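Local coordinates for putative alpha-L-fucosidase (Bacteroides thetaiotaomicron VPI-5482, PDB 3GZA), which probably hydrolyses alpha-L-fucosides, as a putative exported fucosidase of glycoside hydrolase family 29, at residues A24-I36 with Y51-W64. Numbering follows the deposited sequence. Where two conformers were deposited one is given.
With NA (sodium ion), chain G; EDO (1,2-ethanediol), chain D.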
loop_
_atom_site.group_PDB
_atom_site.type_symbol
_atom_site.label_atom_id
_atom_site.label_comp_id
_atom_site.label_asym_id
_atom_site.label_seq_id
_atom_site.Cartn_x
_atom_site.Cartn_y
_atom_site.Cartn_z
ATOM N N ALA A 24 -8.013 -28.970 -2.268
ATOM C CA ALA A 24 -7.600 -28.097 -3.347
ATOM C C ALA A 24 -7.062 -26.780 -2.816
ATOM O O ALA A 24 -7.528 -26.263 -1.790
ATOM C CB ALA A 24 -8.784 -27.801 -4.285
ATOM N N VAL A 25 -6.089 -26.225 -3.521
ATOM C CA VAL A 25 -5.591 -24.865 -3.252
ATOM C C VAL A 25 -5.856 -24.049 -4.570
ATOM O O VAL A 25 -5.596 -24.493 -5.697
ATOM C CB VAL A 25 -4.119 -24.789 -2.797
ATOM C CG1 VAL A 25 -3.174 -25.324 -3.885
ATOM C CG2 VAL A 25 -3.776 -23.339 -2.361
ATOM N N PHE A 26 -6.416 -22.854 -4.408
ATOM C CA PHE A 26 -6.734 -21.944 -5.473
ATOM C C PHE A 26 -5.801 -20.749 -5.376
ATOM O O PHE A 26 -5.854 -20.044 -4.362
ATOM C CB PHE A 26 -8.192 -21.438 -5.366
ATOM C CG PHE A 26 -9.240 -22.514 -5.512
ATOM C CD1 PHE A 26 -9.582 -23.315 -4.418
ATOM C CD2 PHE A 26 -9.805 -22.775 -6.735
ATOM C CE1 PHE A 26 -10.545 -24.331 -4.594
ATOM C CE2 PHE A 26 -10.760 -23.732 -6.869
ATOM C CZ PHE A 26 -11.121 -24.527 -5.786
ATOM N N HIS A 27 -4.913 -20.593 -6.356
ATOM C CA HIS A 27 -4.016 -19.453 -6.450
ATOM C C HIS A 27 -4.652 -18.360 -7.308
ATOM O O HIS A 27 -5.128 -18.632 -8.412
ATOM C CB HIS A 27 -2.665 -19.851 -7.044
ATOM C CG HIS A 27 -1.791 -20.637 -6.115
ATOM N ND1 HIS A 27 -2.004 -21.970 -5.808
ATOM C CD2 HIS A 27 -0.697 -20.265 -5.430
ATOM C CE1 HIS A 27 -1.062 -22.371 -4.966
ATOM N NE2 HIS A 27 -0.252 -21.354 -4.726
ATOM N N TYR A 28 -4.675 -17.121 -6.804
ATOM C CA TYR A 28 -5.255 -16.005 -7.511
ATOM C C TYR A 28 -4.551 -14.746 -7.012
ATOM O O TYR A 28 -4.404 -14.574 -5.798
ATOM C CB TYR A 28 -6.751 -15.988 -7.221
ATOM C CG TYR A 28 -7.680 -15.449 -8.286
ATOM C CD1 TYR A 28 -7.571 -15.918 -9.570
ATOM C CD2 TYR A 28 -8.686 -14.569 -7.965
ATOM C CE1 TYR A 28 -8.461 -15.515 -10.539
ATOM C CE2 TYR A 28 -9.570 -14.142 -8.923
ATOM C CZ TYR A 28 -9.473 -14.655 -10.178
ATOM O OH TYR A 28 -10.369 -14.306 -11.155
ATOM N N ASP A 29 -4.052 -13.949 -7.917
ATOM C CA ASP A 29 -3.382 -12.704 -7.601
ATOM C C ASP A 29 -3.464 -11.829 -8.839
ATOM O O ASP A 29 -3.975 -12.251 -9.878
ATOM C CB ASP A 29 -1.941 -13.000 -7.122
ATOM C CG ASP A 29 -1.290 -11.862 -6.319
ATOM O OD1 ASP A 29 -1.745 -10.669 -6.412
ATOM O OD2 ASP A 29 -0.293 -12.181 -5.613
ATOM N N LEU A 30 -2.943 -10.593 -8.738
ATOM C CA LEU A 30 -3.168 -9.601 -9.809
ATOM C C LEU A 30 -2.676 -9.993 -11.190
ATOM O O LEU A 30 -3.288 -9.634 -12.209
ATOM C CB LEU A 30 -2.524 -8.271 -9.387
ATOM C CG LEU A 30 -3.065 -7.634 -8.105
ATOM C CD1 LEU A 30 -2.110 -6.501 -7.645
ATOM C CD2 LEU A 30 -4.528 -7.128 -8.274
ATOM N N HIS A 31 -1.562 -10.690 -11.263
ATOM C CA HIS A 31 -0.933 -11.047 -12.516
ATOM C C HIS A 31 -1.730 -12.081 -13.307
ATOM O O HIS A 31 -1.418 -12.297 -14.480
ATOM C CB HIS A 31 0.507 -11.544 -12.300
ATOM C CG HIS A 31 0.624 -12.653 -11.316
ATOM N ND1 HIS A 31 0.282 -13.966 -11.614
ATOM C CD2 HIS A 31 0.956 -12.639 -10.003
ATOM C CE1 HIS A 31 0.469 -14.705 -10.539
ATOM N NE2 HIS A 31 0.875 -13.929 -9.548
ATOM N N VAL A 32 -2.730 -12.736 -12.708
ATOM C CA VAL A 32 -3.601 -13.592 -13.503
ATOM C C VAL A 32 -4.298 -12.822 -14.638
ATOM O O VAL A 32 -4.643 -13.383 -15.702
ATOM C CB VAL A 32 -4.641 -14.272 -12.604
ATOM C CG1 VAL A 32 -5.788 -14.888 -13.401
ATOM C CG2 VAL A 32 -3.960 -15.295 -11.667
ATOM N N PHE A 33 -4.417 -11.488 -14.477
ATOM C CA PHE A 33 -5.159 -10.637 -15.395
ATOM C C PHE A 33 -4.287 -9.862 -16.368
ATOM O O PHE A 33 -4.819 -8.983 -17.147
ATOM C CB PHE A 33 -5.982 -9.643 -14.555
ATOM C CG PHE A 33 -6.959 -10.296 -13.618
ATOM C CD1 PHE A 33 -6.520 -10.793 -12.386
ATOM C CD2 PHE A 33 -8.306 -10.378 -13.979
ATOM C CE1 PHE A 33 -7.441 -11.390 -11.520
ATOM C CE2 PHE A 33 -9.225 -10.978 -13.177
ATOM C CZ PHE A 33 -8.805 -11.487 -11.949
ATOM N N ASP A 34 -2.988 -10.183 -16.389
ATOM C CA ASP A 34 -2.046 -9.421 -17.196
ATOM C C ASP A 34 -1.833 -9.881 -18.642
ATOM O O ASP A 34 -1.013 -9.314 -19.368
ATOM C CB ASP A 34 -0.701 -9.267 -16.501
ATOM C CG ASP A 34 0.115 -10.523 -16.449
ATOM O OD1 ASP A 34 -0.328 -11.526 -17.027
ATOM O OD2 ASP A 34 1.208 -10.519 -15.802
ATOM N N GLY A 35 -2.535 -10.945 -19.025
ATOM C CA GLY A 35 -2.451 -11.440 -20.366
ATOM C C GLY A 35 -1.184 -12.160 -20.811
ATOM O O GLY A 35 -1.030 -12.475 -21.999
ATOM N N ILE A 36 -0.297 -12.473 -19.876
ATOM C CA ILE A 36 0.938 -13.169 -20.170
ATOM C C ILE A 36 1.232 -14.259 -19.150
ATOM O O ILE A 36 0.607 -14.341 -18.075
ATOM C CB ILE A 36 2.147 -12.215 -20.303
ATOM C CG1 ILE A 36 2.395 -11.456 -19.011
ATOM C CG2 ILE A 36 1.922 -11.214 -21.427
ATOM C CD1 ILE A 36 3.742 -10.772 -18.967
ATOM N N TYR A 51 -3.180 -2.189 -10.692
ATOM C CA TYR A 51 -3.984 -3.205 -10.062
ATOM C C TYR A 51 -5.423 -3.281 -10.572
ATOM O O TYR A 51 -6.126 -4.260 -10.285
ATOM C CB TYR A 51 -3.966 -3.102 -8.549
ATOM C CG TYR A 51 -4.183 -1.713 -7.949
ATOM C CD1 TYR A 51 -5.426 -1.119 -7.819
ATOM C CD2 TYR A 51 -3.075 -1.033 -7.432
ATOM C CE1 TYR A 51 -5.555 0.126 -7.230
ATOM C CE2 TYR A 51 -3.193 0.184 -6.838
ATOM C CZ TYR A 51 -4.412 0.757 -6.718
ATOM O OH TYR A 51 -4.484 1.986 -6.136
ATOM N N ASN A 52 -5.896 -2.297 -11.342
ATOM C CA ASN A 52 -7.232 -2.380 -11.899
ATOM C C ASN A 52 -7.384 -3.336 -13.071
ATOM O O ASN A 52 -8.448 -3.450 -13.670
ATOM C CB ASN A 52 -7.872 -1.010 -12.121
ATOM C CG ASN A 52 -8.440 -0.467 -10.810
ATOM O OD1 ASN A 52 -9.256 -1.131 -10.146
ATOM N ND2 ASN A 52 -7.995 0.720 -10.417
ATOM N N ILE A 53 -6.322 -4.049 -13.407
ATOM C CA ILE A 53 -6.498 -5.162 -14.327
ATOM C C ILE A 53 -7.342 -6.245 -13.612
ATOM O O ILE A 53 -7.931 -7.122 -14.266
ATOM C CB ILE A 53 -5.154 -5.746 -14.825
ATOM C CG1 ILE A 53 -4.241 -6.264 -13.683
ATOM C CG2 ILE A 53 -4.434 -4.724 -15.732
ATOM C CD1 ILE A 53 -2.904 -6.969 -14.136
ATOM N N PHE A 54 -7.399 -6.181 -12.282
ATOM C CA PHE A 54 -8.174 -7.144 -11.510
ATOM C C PHE A 54 -9.655 -6.842 -11.701
ATOM O O PHE A 54 -10.198 -5.918 -11.057
ATOM C CB PHE A 54 -7.848 -7.032 -10.027
ATOM C CG PHE A 54 -8.401 -8.175 -9.197
ATOM C CD1 PHE A 54 -9.668 -8.111 -8.647
ATOM C CD2 PHE A 54 -7.637 -9.301 -8.974
ATOM C CE1 PHE A 54 -10.209 -9.158 -7.979
ATOM C CE2 PHE A 54 -8.144 -10.386 -8.246
ATOM C CZ PHE A 54 -9.434 -10.299 -7.723
ATOM N N ASN A 55 -10.336 -7.654 -12.500
ATOM C CA ASN A 55 -11.746 -7.440 -12.822
ATOM C C ASN A 55 -12.478 -8.725 -13.220
ATOM O O ASN A 55 -12.888 -8.856 -14.383
ATOM C CB ASN A 55 -11.831 -6.361 -13.913
ATOM C CG ASN A 55 -13.224 -5.852 -14.141
ATOM O OD1 ASN A 55 -14.032 -5.788 -13.205
ATOM N ND2 ASN A 55 -13.521 -5.463 -15.389
ATOM N N PRO A 56 -12.611 -9.690 -12.290
ATOM C CA PRO A 56 -13.270 -10.972 -12.599
ATOM C C PRO A 56 -14.802 -10.754 -12.584
ATOM O O PRO A 56 -15.483 -11.035 -11.593
ATOM C CB PRO A 56 -12.803 -11.893 -11.492
ATOM C CG PRO A 56 -12.530 -11.034 -10.334
ATOM C CD PRO A 56 -12.136 -9.652 -10.905
ATOM N N THR A 57 -15.349 -10.296 -13.698
ATOM C CA THR A 57 -16.755 -9.924 -13.743
ATOM C C THR A 57 -17.751 -11.100 -13.651
ATOM O O THR A 57 -18.947 -10.861 -13.423
ATOM C CB THR A 57 -17.095 -9.082 -15.026
ATOM O OG1 THR A 57 -16.824 -9.859 -16.196
ATOM C CG2 THR A 57 -16.304 -7.744 -15.053
ATOM N N GLU A 58 -17.268 -12.338 -13.808
ATOM C CA GLU A 58 -18.099 -13.541 -13.684
ATOM C C GLU A 58 -17.715 -14.351 -12.461
ATOM O O GLU A 58 -18.063 -15.519 -12.351
ATOM C CB GLU A 58 -17.977 -14.413 -14.931
ATOM C CG GLU A 58 -18.519 -13.779 -16.205
ATOM C CD GLU A 58 -18.328 -14.666 -17.404
ATOM O OE1 GLU A 58 -19.064 -15.664 -17.502
ATOM O OE2 GLU A 58 -17.471 -14.352 -18.260
ATOM N N LEU A 59 -17.057 -13.706 -11.509
ATOM C CA LEU A 59 -16.605 -14.429 -10.299
ATOM C C LEU A 59 -17.730 -15.200 -9.680
ATOM O O LEU A 59 -18.808 -14.651 -9.420
ATOM C CB LEU A 59 -16.055 -13.453 -9.279
ATOM C CG LEU A 59 -15.583 -14.183 -8.007
ATOM C CD1 LEU A 59 -14.286 -14.855 -8.301
ATOM C CD2 LEU A 59 -15.388 -13.254 -6.790
ATOM N N ASN A 60 -17.468 -16.479 -9.393
ATOM C CA ASN A 60 -18.427 -17.315 -8.695
ATOM C C ASN A 60 -17.676 -18.389 -7.906
ATOM O O ASN A 60 -17.336 -19.441 -8.435
ATOM C CB ASN A 60 -19.417 -17.949 -9.637
ATOM C CG ASN A 60 -20.460 -18.767 -8.892
ATOM O OD1 ASN A 60 -20.479 -18.767 -7.662
ATOM N ND2 ASN A 60 -21.404 -19.363 -9.637
ATOM N N THR A 61 -17.380 -18.130 -6.636
ATOM C CA THR A 61 -16.655 -19.115 -5.843
ATOM C C THR A 61 -17.471 -20.384 -5.598
ATOM O O THR A 61 -16.844 -21.428 -5.306
ATOM C CB THR A 61 -16.152 -18.539 -4.537
ATOM O OG1 THR A 61 -17.251 -17.950 -3.875
ATOM C CG2 THR A 61 -15.069 -17.492 -4.769
ATOM N N ASP A 62 -18.800 -20.344 -5.762
ATOM C CA ASP A 62 -19.558 -21.591 -5.651
ATOM C C ASP A 62 -19.037 -22.535 -6.742
ATOM O O ASP A 62 -18.964 -23.723 -6.513
ATOM C CB ASP A 62 -21.057 -21.405 -5.820
ATOM C CG ASP A 62 -21.755 -20.799 -4.618
ATOM O OD1 ASP A 62 -21.145 -20.691 -3.549
ATOM O OD2 ASP A 62 -22.983 -20.439 -4.804
ATOM N N GLN A 63 -18.814 -22.005 -7.964
ATOM C CA GLN A 63 -18.357 -22.820 -9.108
ATOM C C GLN A 63 -16.990 -23.427 -8.835
ATOM O O GLN A 63 -16.722 -24.602 -9.188
ATOM C CB GLN A 63 -18.442 -22.007 -10.419
ATOM C CG GLN A 63 -18.134 -22.773 -11.692
ATOM C CD GLN A 63 -16.696 -22.743 -12.098
ATOM O OE1 GLN A 63 -15.882 -22.044 -11.484
ATOM N NE2 GLN A 63 -16.351 -23.517 -13.146
ATOM N N TRP A 64 -16.136 -22.648 -8.187
ATOM C CA TRP A 64 -14.796 -23.150 -7.800
ATOM C C TRP A 64 -14.901 -24.359 -6.850
ATOM O O TRP A 64 -14.269 -25.391 -7.050
ATOM C CB TRP A 64 -14.048 -22.071 -7.034
ATOM C CG TRP A 64 -13.718 -20.814 -7.738
ATOM C CD1 TRP A 64 -14.239 -20.353 -8.924
ATOM C CD2 TRP A 64 -12.912 -19.777 -7.232
ATOM N NE1 TRP A 64 -13.717 -19.096 -9.190
ATOM C CE2 TRP A 64 -12.933 -18.712 -8.151
ATOM C CE3 TRP A 64 -12.127 -19.653 -6.080
ATOM C CZ2 TRP A 64 -12.184 -17.525 -7.957
ATOM C CZ3 TRP A 64 -11.395 -18.473 -5.886
ATOM C CH2 TRP A 64 -11.437 -17.436 -6.819
HETATM NA NA NA G . -0.303 -13.733 -16.015
HETATM C C1 EDO D . 2.422 -23.155 -4.458
HETATM O O1 EDO D . 2.180 -21.989 -3.662
HETATM C C2 EDO D . 2.183 -24.308 -3.537
HETATM O O2 EDO D . 3.265 -24.366 -2.629
HETATM O O HOH W 1 -0.299 -15.338 -14.149
HETATM O O HOH W 2 -2.332 -14.908 -16.528
HETATM O O HOH W 3 2.048 -12.900 -15.408
#
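Phe33 fits into the bend of residues 53-56. With CG set beside its own backbone N (chi1 -60°), it turns one ring face to Phe54 CA, which sits over the ring centre, 4.0 Å from the centroid, a CH-pi contact. The end of the Phe33 ring, CZ, sits over one face of the Phe54 ring near its rim, with the planes at 50°. Phe54 CD2 is 3.3 Å from Phe33 CE1. Pro56 CD meets the far end of the Phe33 ring. On the other flank, Ile53 CD1 pushes into the 30-33 turn and reaches Leu30 O at 3.3 Å. Leu30 answers with CD2 against Phe54 CB and CD1 against Tyr51 CB. The fold is the TIM barrel of the family: strand 22-26 runs out into this loop, and 51-64 leads into helix 61-69 outside the barrel. Trp64, on that helix, turns its edge to the face of Tyr28; Trp64 CH2 is 4.1 Å from Tyr28 CD2. Tyr28 OH touches Pro56 CB and is hydrogen-bonded to Asp320 O. Phe26 lies nearly parallel to Trp64 but slid aside, and Phe26 CE2 is 3.7 Å from Trp64 CB. The loop after strand 22-26 also binds a sodium ion through His31 O, Asp34 OD1, Ile36 O and three waters.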